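Local coordinates for uncharacterized protein (Thermus thermophilus HB8, PDB 6SCE) that acts in type III CRISPR defence as a CARF-containing DNA nuclease that is switched on by cyclic oligoadenylate, at residues A211-A216 with L574-G579; A254-V259 with R432-E437; L285-E290 with V365-R370; R337-R342 with P425-A430; G544-F547 with L552-V555. All coordinates share one frame; numbering follows the deposited sequence. Where two conformers were deposited one is given.

How the interactions relate
Interactions 2 and 5 are buried, interactions 1 and 3 are partly buried, interaction 3 far from the chain's centre, and interaction 4 is at the surface. Strands 541-548 and 551-558 of interaction 5 belong to the same sheet as strand 434-438 of interaction 2, and helix 561-579, half of interaction 1, packs on Phe554. Helix 425-432 of interaction 4 leads into strand 434-438 and covers Phe547 and Leu552. Chemistry follows place: backbone bonds and stacked rings within the sheet, isolated polar links where helix 206-220 meets helix 561-579 (interaction 1) and where helix 240-257 meets edge strand 434-438 (interaction 2), a lone salt bridge in interaction 4, and aliphatic packing with one bridging water in interaction 3.

Interaction 1: residues A211-A216 with L574-G579; sequences AFSGEA and LVRSVG
Arg576 spans the gap between two helices and brings the end of its guanidinium to Ser213 and Gly214. The helices are well separated, the nearest CA pair, Gly214 and Arg576, being 9.0 Å apart, so one long side chain makes almost the whole contact. Its first two torsions are extended (chi1 176°) and carry the chain straight out from its helix; the bend at chi3 (69°) then turns the head group onto the other helix. NH2 donates to Ser213 OG at 2.9 Å with an N-H...O angle of 143°, and the hydroxyl lies close to the guanidinium plane. Gly214 N stands 3.5 Å from the same NH2, but both are donors, so that approach is proximity alone. Ser213 OG has a second partner in the carbonyl of Tyr257, to which it donates, and is thus held from two directions. Arg576 NH2 is in turn steadied by a salt bridge to Glu573, one turn back on its own helix. A leucine at Arg576 would probably leave Ser213 without its cross-helix donor and Glu573 without its positive mate, and open a gap between the helices. One arginine side chain thus joins helix 206-220, beside strand 225-229, to helix 561-579, the connecting helix of a beta-alpha-beta crossover between the parallel strands 551-558 and 584-592.

Interaction 2: residues A254-V259 with R432-E437; sequences AREYGV and RGYRFE
A helix C-terminus meets the first residue of an edge strand here: Glu256, near the end of helix 240-257, faces Tyr434, which opens strand 434-438. Schellman motifs flank the contact: Gly258 ends the helix shortly after Glu256, and Gly433 (phi 113°) ends another just before Tyr434. Glu256 CG is anti to the backbone N, and the bend at chi2 (148°) brings OE1 to the phenol. Glu256 OE1 lies 2.9 Å from Tyr434 OH, a hydrogen-bonding distance, although another acceptor is also within reach of that one proton. The carboxylate oxygen comes in at the edge of the phenol ring, 3.3 Å from Tyr434 CE2, and the side chains cross at about a right angle with their flat groups turned 44° apart. Glu256 CG also passes over one face of the Tyr257 ring, toward its rim. The other oxygen, OE2, is held by Thr540 and by a salt bridge to Arg206 while OE1 faces the phenol, so the charge of this buried acid is probably well compensated. Nearby, a water accepts a hydrogen bond from Arg432 NH1 at 2.8 Å and reaches weakly to Arg255 O at 3.5 Å. Arg432 NH2 donates to Ser577 O. Around this junction, Val578 of helix 561-579 touches both Glu256 and Tyr434, Trp331 of helix 326-338 lies against Arg432, and strand 519-528 pairs with strand 434-438 through backbone bonds of Arg435 and Glu437.

Interaction 3: residues L285-E290 with V365-R370; sequences LPLPQE and VEEALR
This is a mainly aliphatic contact in which Leu287 and Pro288, on an irregular segment leading to strand 293-297, lie against Glu367 and Ala368 near the C-terminal end of helix 354-370. The backbones come close, with 6.3 Å between the CA atoms of Pro288 and Ala368. Glu367 gives up the most surface, and it is its hydrocarbon part that is covered: CG sits 3.9 Å from Leu287 CD1 and equally near the proline ring at CD. Leu287 crosses the glutamate chain at about a right angle, its CD2 turned to Glu367 CB. Farther along the helix, Pro288 CG reaches Ala368 CB at 4.1 Å. The bend of Glu367 at chi2 (69°) lays the carboxylate alongside Leu287 CD1 and still lets its oxygens reach two polar partners. OE1 is met nearly end-on by Arg370 NH2 at 2.8 Å, in a salt bridge within the helix. OE2 receives a bond from a water 2.8 Å away, which donates a second one to Pro288 O at 2.7 Å and so ties the two segments together. An alanine in place of Glu367 would probably leave Arg370 without its charge partner, break the water link to Pro288 O, and deprive Leu287 and Pro288 of the CG they pack on. The setting is the parallel part of a mixed sheet, with strand order 342-347, 316-321, 293-297, 375-378 and 399-404, Rossmann-like and consistent with a CARF domain: Pro288 touches Leu293 of strand 293-297 and Tyr318 of strand 316-321, Leu285 rests on Leu360, Leu361 and Val364 of helix 354-370, and Gln289 N bonds to Glu316.

Interaction 4: residues R337-R342 with P425-A430; sequences RGKGVR and PEDLLA
Lys339 and Asp427 meet at a single close point, while the backbones that carry them stay apart: their CA atoms, the nearest pair across the two segments, are 9.6 Å from each other. At the tight end, Lys339 NZ donates to Asp427 OD2 at 2.8 Å in a salt bridge, and Lys339 CE follows at 3.2 Å from the same oxygen. The ammonium comes from above the carboxylate, 47° out of its plane, and favours one oxygen, since Asp427 OD1 is 3.8 Å from NZ. The lysine CG lies beside the backbone N (chi1 -65°), and one bend at chi2 (-58°) aims the extended outer half at the acid. The loose side is the rest of the contact. Both residues are partly exposed, and little surface is covered between the segments. Beyond Lys339, Gly340 closes helix 326-338 as the C-prime residue of a Schellman motif, its N bonding to Arg337 O at 3.0 Å. The packing is firmer on other sides of helix 425-432, where Leu428 and Leu429 rest on Leu552. Helix 303-312 lies beside the bridge, with Tyr309 touching Lys339 and Tyr306 touching Asp427. Chemically this is a peripheral charge pair: Asp427 sits in the first turn of its helix, where the helix end would probably favour a negative charge, and the lysine is likely to add to that stabilisation.

Interaction 5: residues G544-F547 with L552-V555; sequences GVFF and LWFV
Phe546 and Trp553 lie side by side and point the same way, with their rings in an offset stack: the phenyl and the five-membered indole ring have centroids 4.1 Å apart and planes inclined by only 14°. The packing is close, Phe546 CZ standing 3.2 Å from Trp553 CG. Trp553 CB also sits over the phenyl centre, a CH-pi contact of 3.4 Å to the centroid. The Phe546 ring reaches this place because CG lies between the backbone N and the carbonyl carbon (chi1 63°). At its edge comes Val555 CG2, 3.9 Å from Phe546 CD1. Beneath the stack the backbones form a hydrogen-bonded antiparallel pair, Phe546 N to Trp553 O at 2.9 Å and Trp553 N to Phe546 O at 2.7 Å. The opposite face carries Phe547 CB against Leu552 CD1 (4.0 Å), covered by helix 425-432, and Phe554, covered by helix 561-579. On the stack's face, Leu509 of helix 499-513 touches Phe546 and Val555. The two strands form a beta hairpin, their axes at 163°, in the middle of a mixed sheet with helices on both faces; hairpin, topology and sequence together are consistent with the core of a PD-(D/E)XK-type nuclease domain.

Interaction 1: residues A211-A216 with L574-G579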
# COMPACT_ATOMS: atom_id res chain seq x y z
N ALA A 211 7.87 0.83 -13.38
CA ALA A 211 8.31 -0.55 -13.39
C ALA A 211 9.41 -0.81 -12.34
O ALA A 211 9.47 -1.90 -11.77
CB ALA A 211 8.78 -0.95 -14.78
N PHE A 212 10.26 0.18 -12.09
CA PHE A 212 11.35 0.05 -11.14
C PHE A 212 10.82 -0.09 -9.71
O PHE A 212 11.36 -0.84 -8.93
CB PHE A 212 12.28 1.28 -11.22
CG PHE A 212 13.58 1.09 -10.54
CD1 PHE A 212 14.55 0.29 -11.10
CD2 PHE A 212 13.81 1.66 -9.29
CE1 PHE A 212 15.77 0.11 -10.49
CE2 PHE A 212 15.02 1.47 -8.66
CZ PHE A 212 16.00 0.68 -9.25
N SER A 213 9.78 0.65 -9.40
CA SER A 213 9.14 0.54 -8.12
C SER A 213 8.51 -0.85 -7.90
O SER A 213 8.72 -1.48 -6.88
CB SER A 213 8.10 1.62 -7.97
OG SER A 213 7.25 1.25 -6.91
N GLY A 214 7.78 -1.34 -8.88
CA GLY A 214 7.22 -2.70 -8.79
C GLY A 214 8.31 -3.75 -8.67
O GLY A 214 8.20 -4.72 -7.90
N GLU A 215 9.40 -3.55 -9.40
CA GLU A 215 10.52 -4.46 -9.37
C GLU A 215 11.19 -4.53 -8.00
O GLU A 215 11.56 -5.62 -7.52
CB GLU A 215 11.53 -4.01 -10.41
CG GLU A 215 12.63 -4.95 -10.71
CD GLU A 215 13.51 -4.46 -11.84
OE1 GLU A 215 13.79 -3.23 -11.95
OE2 GLU A 215 13.99 -5.33 -12.58
N ALA A 216 11.35 -3.37 -7.37
CA ALA A 216 11.92 -3.27 -6.01
C ALA A 216 11.07 -4.08 -5.05
O ALA A 216 11.59 -4.80 -4.19
CB ALA A 216 11.98 -1.81 -5.55
N LEU A 574 -0.14 2.05 -11.14
CA LEU A 574 -1.02 3.14 -10.74
C LEU A 574 -2.06 2.62 -9.75
O LEU A 574 -2.35 3.24 -8.74
CB LEU A 574 -1.74 3.77 -11.95
CG LEU A 574 -2.87 4.74 -11.64
CD1 LEU A 574 -2.28 6.03 -11.06
CD2 LEU A 574 -3.75 5.00 -12.86
N VAL A 575 -2.64 1.47 -10.09
CA VAL A 575 -3.66 0.86 -9.24
C VAL A 575 -3.07 0.58 -7.85
O VAL A 575 -3.66 0.97 -6.83
CB VAL A 575 -4.23 -0.42 -9.89
CG1 VAL A 575 -5.06 -1.24 -8.90
CG2 VAL A 575 -5.08 -0.04 -11.11
N ARG A 576 -1.90 -0.05 -7.82
CA ARG A 576 -1.24 -0.40 -6.58
C ARG A 576 -0.90 0.82 -5.74
O ARG A 576 -1.23 0.88 -4.55
CB ARG A 576 0.05 -1.22 -6.83
CG ARG A 576 0.85 -1.53 -5.55
CD ARG A 576 2.04 -2.46 -5.80
NE ARG A 576 3.11 -1.81 -6.57
CZ ARG A 576 4.17 -1.16 -6.06
NH1 ARG A 576 4.35 -1.05 -4.74
NH2 ARG A 576 5.06 -0.61 -6.87
N SER A 577 -0.25 1.79 -6.36
CA SER A 577 0.30 2.92 -5.62
C SER A 577 -0.77 3.92 -5.20
O SER A 577 -0.83 4.30 -4.03
CB SER A 577 1.38 3.59 -6.43
OG SER A 577 2.44 2.69 -6.63
N VAL A 578 -1.62 4.32 -6.15
CA VAL A 578 -2.60 5.34 -5.89
C VAL A 578 -3.92 4.76 -5.35
O VAL A 578 -4.51 5.32 -4.44
CB VAL A 578 -2.86 6.20 -7.15
CG1 VAL A 578 -3.97 7.20 -6.89
CG2 VAL A 578 -1.57 6.90 -7.60
N GLY A 579 -4.36 3.63 -5.92
CA GLY A 579 -5.60 2.98 -5.46
C GLY A 579 -5.39 2.27 -4.12
O GLY A 579 -6.26 2.28 -3.25

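Interaction 2: residues A254-V259 with R432-E437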
# COMPACT_ATOMS: atom_id res chain seq x y z
N ALA A 254 7.92 10.03 -9.56
CA ALA A 254 8.54 9.33 -8.44
C ALA A 254 7.64 9.29 -7.21
O ALA A 254 7.56 8.26 -6.54
CB ALA A 254 9.87 9.96 -8.08
N ARG A 255 7.00 10.41 -6.90
CA ARG A 255 6.06 10.43 -5.80
C ARG A 255 4.90 9.46 -6.07
O ARG A 255 4.53 8.70 -5.19
CB ARG A 255 5.54 11.84 -5.54
CG ARG A 255 4.64 11.90 -4.30
CD ARG A 255 4.15 13.31 -4.02
NE ARG A 255 5.02 14.02 -3.08
CZ ARG A 255 4.73 15.20 -2.53
NH1 ARG A 255 3.59 15.83 -2.83
NH2 ARG A 255 5.59 15.76 -1.69
N GLU A 256 4.38 9.48 -7.29
CA GLU A 256 3.24 8.66 -7.67
C GLU A 256 3.51 7.16 -7.55
O GLU A 256 2.64 6.42 -7.10
CB GLU A 256 2.79 9.01 -9.07
CG GLU A 256 1.60 8.17 -9.55
CD GLU A 256 0.71 8.94 -10.47
OE1 GLU A 256 0.10 9.92 -9.99
OE2 GLU A 256 0.63 8.55 -11.67
N TYR A 257 4.70 6.71 -7.93
CA TYR A 257 5.00 5.28 -7.88
C TYR A 257 5.83 4.84 -6.69
O TYR A 257 6.27 3.68 -6.64
CB TYR A 257 5.64 4.86 -9.18
CG TYR A 257 4.82 5.22 -10.39
CD1 TYR A 257 3.52 4.76 -10.56
CD2 TYR A 257 5.37 6.02 -11.38
CE1 TYR A 257 2.78 5.10 -11.68
CE2 TYR A 257 4.65 6.35 -12.51
CZ TYR A 257 3.36 5.90 -12.66
OH TYR A 257 2.68 6.27 -13.81
N GLY A 258 6.06 5.74 -5.73
CA GLY A 258 6.79 5.38 -4.53
C GLY A 258 8.31 5.24 -4.68
O GLY A 258 8.96 4.51 -3.95
N VAL A 259 8.90 6.00 -5.60
CA VAL A 259 10.35 6.01 -5.78
C VAL A 259 10.99 7.09 -4.95
O VAL A 259 10.46 8.21 -4.84
CB VAL A 259 10.65 6.22 -7.28
CG1 VAL A 259 12.09 6.65 -7.51
CG2 VAL A 259 10.31 4.95 -8.02
N ARG A 432 -6.00 10.32 -0.13
CA ARG A 432 -4.78 9.78 -0.65
C ARG A 432 -3.81 10.81 -1.20
O ARG A 432 -2.66 10.50 -1.34
CB ARG A 432 -5.09 8.83 -1.79
CG ARG A 432 -3.91 8.20 -2.50
CD ARG A 432 -3.05 7.38 -1.54
NE ARG A 432 -1.93 6.82 -2.26
CZ ARG A 432 -0.86 7.52 -2.66
NH1 ARG A 432 -0.73 8.82 -2.35
NH2 ARG A 432 0.08 6.91 -3.33
N GLY A 433 -4.28 12.01 -1.49
CA GLY A 433 -3.40 13.03 -2.07
C GLY A 433 -3.70 13.44 -3.50
O GLY A 433 -2.83 13.99 -4.18
N TYR A 434 -4.91 13.19 -3.98
CA TYR A 434 -5.25 13.52 -5.37
C TYR A 434 -6.60 14.23 -5.48
O TYR A 434 -7.55 13.90 -4.75
CB TYR A 434 -5.31 12.26 -6.22
CG TYR A 434 -3.96 11.67 -6.47
CD1 TYR A 434 -3.34 10.90 -5.50
CD2 TYR A 434 -3.28 11.90 -7.66
CE1 TYR A 434 -2.08 10.37 -5.71
CE2 TYR A 434 -2.03 11.35 -7.88
CZ TYR A 434 -1.43 10.59 -6.89
OH TYR A 434 -0.19 10.03 -7.07
N ARG A 435 -6.69 15.21 -6.36
CA ARG A 435 -8.00 15.80 -6.72
C ARG A 435 -8.42 15.12 -8.02
O ARG A 435 -7.71 15.19 -9.01
CB ARG A 435 -7.93 17.32 -6.91
CG ARG A 435 -9.30 17.95 -7.16
CD ARG A 435 -9.27 19.49 -7.29
NE ARG A 435 -8.19 19.93 -8.19
CZ ARG A 435 -7.02 20.43 -7.82
NH1 ARG A 435 -6.71 20.61 -6.53
NH2 ARG A 435 -6.14 20.78 -8.74
N PHE A 436 -9.53 14.41 -8.00
CA PHE A 436 -10.02 13.76 -9.20
C PHE A 436 -10.78 14.81 -10.02
O PHE A 436 -11.84 15.22 -9.61
CB PHE A 436 -10.95 12.61 -8.82
CG PHE A 436 -11.57 11.91 -9.99
CD1 PHE A 436 -10.85 11.70 -11.15
CD2 PHE A 436 -12.87 11.44 -9.92
CE1 PHE A 436 -11.43 11.05 -12.23
CE2 PHE A 436 -13.44 10.78 -11.00
CZ PHE A 436 -12.72 10.59 -12.14
N GLU A 437 -10.20 15.25 -11.14
CA GLU A 437 -10.87 16.23 -12.01
C GLU A 437 -11.61 15.49 -13.13
O GLU A 437 -11.00 14.97 -14.06
CB GLU A 437 -9.88 17.25 -12.57
CG GLU A 437 -9.44 18.25 -11.50
CD GLU A 437 -8.46 19.30 -12.00
OE1 GLU A 437 -8.19 19.35 -13.22
OE2 GLU A 437 -7.96 20.07 -11.16
O HOH W 1 1.66 9.74 -3.51

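Interaction 3: residues L285-E290 with V365-R370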
# COMPACT_ATOMS: atom_id res chain seq x y z
N LEU A 285 -0.98 17.06 22.37
CA LEU A 285 -2.24 17.21 21.66
C LEU A 285 -3.28 17.93 22.52
O LEU A 285 -3.40 17.65 23.71
CB LEU A 285 -2.79 15.83 21.25
CG LEU A 285 -1.88 15.06 20.26
CD1 LEU A 285 -2.28 13.58 20.19
CD2 LEU A 285 -1.87 15.70 18.88
N PRO A 286 -4.06 18.83 21.90
CA PRO A 286 -5.17 19.49 22.63
C PRO A 286 -6.18 18.46 23.08
O PRO A 286 -6.45 17.51 22.33
CB PRO A 286 -5.82 20.40 21.57
CG PRO A 286 -4.83 20.53 20.48
CD PRO A 286 -3.91 19.34 20.53
N LEU A 287 -6.73 18.65 24.28
CA LEU A 287 -7.76 17.77 24.80
C LEU A 287 -9.01 17.90 23.94
O LEU A 287 -9.23 18.95 23.33
CB LEU A 287 -8.07 18.07 26.28
CG LEU A 287 -6.94 17.75 27.28
CD1 LEU A 287 -7.41 17.93 28.71
CD2 LEU A 287 -6.39 16.33 27.09
N PRO A 288 -9.78 16.82 23.82
CA PRO A 288 -10.95 16.85 22.98
C PRO A 288 -12.09 17.62 23.63
O PRO A 288 -12.24 17.58 24.84
CB PRO A 288 -11.34 15.38 22.86
CG PRO A 288 -10.81 14.76 24.09
CD PRO A 288 -9.54 15.48 24.37
N GLN A 289 -12.86 18.32 22.81
CA GLN A 289 -14.02 19.08 23.28
C GLN A 289 -15.34 18.49 22.82
O GLN A 289 -16.39 18.79 23.40
CB GLN A 289 -13.91 20.52 22.80
CG GLN A 289 -12.72 21.24 23.40
CD GLN A 289 -12.85 22.73 23.32
OE1 GLN A 289 -13.11 23.39 24.33
NE2 GLN A 289 -12.70 23.28 22.11
N GLU A 290 -15.31 17.62 21.81
CA GLU A 290 -16.50 17.21 21.10
C GLU A 290 -16.30 15.79 20.58
O GLU A 290 -15.24 15.48 20.06
CB GLU A 290 -16.68 18.17 19.93
CG GLU A 290 -18.11 18.47 19.54
CD GLU A 290 -18.20 19.55 18.49
OE1 GLU A 290 -17.15 20.02 18.00
OE2 GLU A 290 -19.33 19.93 18.15
N VAL A 365 -7.50 10.07 25.25
CA VAL A 365 -8.42 9.00 25.56
C VAL A 365 -9.08 9.22 26.94
O VAL A 365 -10.30 9.12 27.07
CB VAL A 365 -7.69 7.64 25.55
CG1 VAL A 365 -8.57 6.51 26.08
CG2 VAL A 365 -7.22 7.33 24.14
N GLU A 366 -8.27 9.50 27.94
CA GLU A 366 -8.77 9.62 29.30
C GLU A 366 -9.76 10.78 29.43
O GLU A 366 -10.82 10.61 30.00
CB GLU A 366 -7.62 9.69 30.32
CG GLU A 366 -7.06 8.30 30.60
CD GLU A 366 -5.69 8.28 31.25
OE1 GLU A 366 -5.25 9.31 31.80
OE2 GLU A 366 -5.04 7.21 31.20
N GLU A 367 -9.42 11.92 28.84
CA GLU A 367 -10.33 13.06 28.81
C GLU A 367 -11.60 12.73 28.04
O GLU A 367 -12.70 13.03 28.50
CB GLU A 367 -9.62 14.29 28.25
CG GLU A 367 -10.48 15.54 28.13
CD GLU A 367 -10.90 16.15 29.46
OE1 GLU A 367 -10.42 15.71 30.52
OE2 GLU A 367 -11.73 17.08 29.44
N ALA A 368 -11.48 12.07 26.89
CA ALA A 368 -12.65 11.70 26.12
C ALA A 368 -13.61 10.81 26.90
O ALA A 368 -14.84 11.01 26.85
CB ALA A 368 -12.25 11.01 24.83
N LEU A 369 -13.06 9.83 27.61
CA LEU A 369 -13.87 8.88 28.36
C LEU A 369 -14.51 9.53 29.58
O LEU A 369 -15.61 9.16 30.00
CB LEU A 369 -13.04 7.66 28.78
CG LEU A 369 -12.61 6.75 27.60
CD1 LEU A 369 -11.73 5.64 28.13
CD2 LEU A 369 -13.79 6.20 26.80
N ARG A 370 -13.83 10.52 30.14
CA ARG A 370 -14.34 11.30 31.27
C ARG A 370 -15.58 12.09 30.85
O ARG A 370 -16.61 12.10 31.54
CB ARG A 370 -13.22 12.24 31.72
CG ARG A 370 -13.47 13.06 32.96
CD ARG A 370 -12.17 13.73 33.40
NE ARG A 370 -11.11 12.73 33.62
CZ ARG A 370 -9.93 12.67 33.00
NH1 ARG A 370 -9.08 11.69 33.31
NH2 ARG A 370 -9.56 13.57 32.09
O HOH W 2 -11.86 18.78 27.22

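Interaction 4: residues R337-R342 with P425-A430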
# COMPACT_ATOMS: atom_id res chain seq x y z
N ARG A 337 -10.47 18.24 7.44
CA ARG A 337 -10.93 19.64 7.55
C ARG A 337 -12.02 19.96 6.54
O ARG A 337 -12.98 20.66 6.87
CB ARG A 337 -9.79 20.62 7.34
CG ARG A 337 -8.84 20.75 8.53
CD ARG A 337 -7.77 21.77 8.16
NE ARG A 337 -6.65 21.84 9.10
CZ ARG A 337 -6.62 22.59 10.19
NH1 ARG A 337 -7.66 23.35 10.53
NH2 ARG A 337 -5.54 22.59 10.96
N GLY A 338 -11.90 19.42 5.32
CA GLY A 338 -12.91 19.63 4.27
C GLY A 338 -14.26 19.03 4.63
O GLY A 338 -15.28 19.47 4.13
N LYS A 339 -14.26 18.01 5.50
CA LYS A 339 -15.48 17.37 5.97
C LYS A 339 -15.99 17.97 7.28
O LYS A 339 -16.86 17.37 7.92
CB LYS A 339 -15.24 15.86 6.15
CG LYS A 339 -14.94 15.12 4.86
CD LYS A 339 -16.08 15.29 3.85
CE LYS A 339 -16.06 14.25 2.75
NZ LYS A 339 -17.23 14.43 1.85
N GLY A 340 -15.44 19.11 7.67
CA GLY A 340 -15.87 19.82 8.87
C GLY A 340 -15.39 19.21 10.17
O GLY A 340 -15.95 19.50 11.23
N VAL A 341 -14.35 18.37 10.10
CA VAL A 341 -13.83 17.68 11.28
C VAL A 341 -12.66 18.45 11.83
O VAL A 341 -11.80 18.83 11.07
CB VAL A 341 -13.37 16.24 10.94
CG1 VAL A 341 -12.87 15.52 12.18
CG2 VAL A 341 -14.52 15.46 10.33
N ARG A 342 -12.62 18.67 13.14
CA ARG A 342 -11.43 19.29 13.75
C ARG A 342 -10.24 18.32 13.76
O ARG A 342 -10.36 17.20 14.26
CB ARG A 342 -11.69 19.75 15.18
CG ARG A 342 -10.57 20.62 15.74
CD ARG A 342 -10.81 21.02 17.19
NE ARG A 342 -11.76 22.13 17.27
CZ ARG A 342 -13.03 22.05 17.66
NH1 ARG A 342 -13.60 20.91 18.08
NH2 ARG A 342 -13.76 23.17 17.66
N PRO A 425 -15.55 7.81 -4.45
CA PRO A 425 -14.19 7.61 -4.88
C PRO A 425 -13.35 8.91 -4.85
O PRO A 425 -12.17 8.84 -4.60
CB PRO A 425 -14.32 7.05 -6.31
CG PRO A 425 -15.73 7.19 -6.70
CD PRO A 425 -16.54 7.45 -5.48
N GLU A 426 -13.98 10.05 -5.10
CA GLU A 426 -13.26 11.30 -5.09
C GLU A 426 -12.79 11.68 -3.66
O GLU A 426 -11.77 12.34 -3.52
CB GLU A 426 -14.06 12.43 -5.75
CG GLU A 426 -15.42 12.74 -5.13
CD GLU A 426 -16.54 11.84 -5.62
OE1 GLU A 426 -16.30 10.77 -6.25
OE2 GLU A 426 -17.70 12.19 -5.34
N ASP A 427 -13.53 11.25 -2.63
CA ASP A 427 -13.14 11.51 -1.24
C ASP A 427 -11.98 10.64 -0.85
O ASP A 427 -11.00 11.12 -0.29
CB ASP A 427 -14.32 11.33 -0.26
CG ASP A 427 -15.36 12.42 -0.40
OD1 ASP A 427 -15.12 13.39 -1.13
OD2 ASP A 427 -16.45 12.32 0.20
N LEU A 428 -12.05 9.35 -1.17
CA LEU A 428 -10.92 8.49 -0.93
C LEU A 428 -9.66 9.05 -1.61
O LEU A 428 -8.57 9.12 -0.99
CB LEU A 428 -11.19 7.07 -1.41
CG LEU A 428 -10.03 6.09 -1.29
CD1 LEU A 428 -9.58 5.97 0.16
CD2 LEU A 428 -10.50 4.76 -1.84
N LEU A 429 -9.79 9.44 -2.88
CA LEU A 429 -8.66 9.95 -3.62
C LEU A 429 -8.06 11.24 -3.01
O LEU A 429 -6.83 11.40 -3.01
CB LEU A 429 -9.04 10.18 -5.10
CG LEU A 429 -9.07 8.94 -5.98
CD1 LEU A 429 -9.86 9.24 -7.26
CD2 LEU A 429 -7.68 8.44 -6.34
N ALA A 430 -8.92 12.13 -2.51
CA ALA A 430 -8.47 13.31 -1.80
C ALA A 430 -7.64 12.90 -0.58
O ALA A 430 -6.52 13.39 -0.36
CB ALA A 430 -9.68 14.13 -1.38

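Interaction 5: residues G544-F547 with L552-V555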
# COMPACT_ATOMS: atom_id res chain seq x y z
N GLY A 544 -12.36 5.88 -16.14
CA GLY A 544 -13.43 5.72 -15.19
C GLY A 544 -12.86 5.34 -13.83
O GLY A 544 -11.70 4.95 -13.71
N VAL A 545 -13.69 5.48 -12.81
CA VAL A 545 -13.30 5.04 -11.48
C VAL A 545 -14.56 4.64 -10.72
O VAL A 545 -15.63 5.23 -10.87
CB VAL A 545 -12.45 6.11 -10.75
CG1 VAL A 545 -13.22 7.41 -10.55
CG2 VAL A 545 -11.90 5.60 -9.42
N PHE A 546 -14.43 3.58 -9.93
CA PHE A 546 -15.51 3.20 -9.03
C PHE A 546 -14.96 2.71 -7.70
O PHE A 546 -13.80 2.25 -7.60
CB PHE A 546 -16.53 2.22 -9.68
CG PHE A 546 -15.99 0.89 -10.08
CD1 PHE A 546 -15.42 0.70 -11.34
CD2 PHE A 546 -16.14 -0.22 -9.26
CE1 PHE A 546 -14.95 -0.54 -11.73
CE2 PHE A 546 -15.69 -1.47 -9.64
CZ PHE A 546 -15.08 -1.64 -10.87
N PHE A 547 -15.79 2.85 -6.67
CA PHE A 547 -15.44 2.43 -5.31
C PHE A 547 -16.51 1.45 -4.83
O PHE A 547 -17.69 1.72 -4.96
CB PHE A 547 -15.34 3.65 -4.40
CG PHE A 547 -14.94 3.32 -3.00
CD1 PHE A 547 -13.70 2.78 -2.73
CD2 PHE A 547 -15.82 3.54 -1.94
CE1 PHE A 547 -13.33 2.44 -1.44
CE2 PHE A 547 -15.45 3.22 -0.64
CZ PHE A 547 -14.20 2.67 -0.39
N LEU A 552 -10.87 0.50 -4.33
CA LEU A 552 -10.98 1.45 -5.42
C LEU A 552 -10.61 0.76 -6.73
O LEU A 552 -9.70 -0.08 -6.76
CB LEU A 552 -10.03 2.63 -5.20
CG LEU A 552 -10.29 3.85 -6.08
CD1 LEU A 552 -11.65 4.44 -5.87
CD2 LEU A 552 -9.23 4.89 -5.74
N TRP A 553 -11.31 1.11 -7.80
CA TRP A 553 -11.06 0.55 -9.13
C TRP A 553 -10.87 1.70 -10.11
O TRP A 553 -11.65 2.64 -10.10
CB TRP A 553 -12.26 -0.26 -9.64
CG TRP A 553 -12.55 -1.54 -8.91
CD1 TRP A 553 -13.06 -1.68 -7.66
CD2 TRP A 553 -12.41 -2.86 -9.44
NE1 TRP A 553 -13.21 -3.02 -7.35
CE2 TRP A 553 -12.83 -3.76 -8.43
CE3 TRP A 553 -11.97 -3.38 -10.67
CZ2 TRP A 553 -12.82 -5.14 -8.61
CZ3 TRP A 553 -11.93 -4.74 -10.83
CH2 TRP A 553 -12.35 -5.61 -9.80
N PHE A 554 -9.83 1.59 -10.94
CA PHE A 554 -9.64 2.46 -12.08
C PHE A 554 -10.03 1.69 -13.33
O PHE A 554 -9.75 0.49 -13.43
CB PHE A 554 -8.19 2.91 -12.18
CG PHE A 554 -7.73 3.75 -11.03
CD1 PHE A 554 -8.52 4.79 -10.56
CD2 PHE A 554 -6.50 3.52 -10.43
CE1 PHE A 554 -8.10 5.57 -9.50
CE2 PHE A 554 -6.07 4.30 -9.38
CZ PHE A 554 -6.86 5.33 -8.92
N VAL A 555 -10.64 2.39 -14.27
CA VAL A 555 -11.14 1.76 -15.49
C VAL A 555 -10.34 2.26 -16.69
O VAL A 555 -10.05 3.48 -16.80
CB VAL A 555 -12.63 2.10 -15.73
CG1 VAL A 555 -13.16 1.38 -16.96
CG2 VAL A 555 -13.46 1.74 -14.51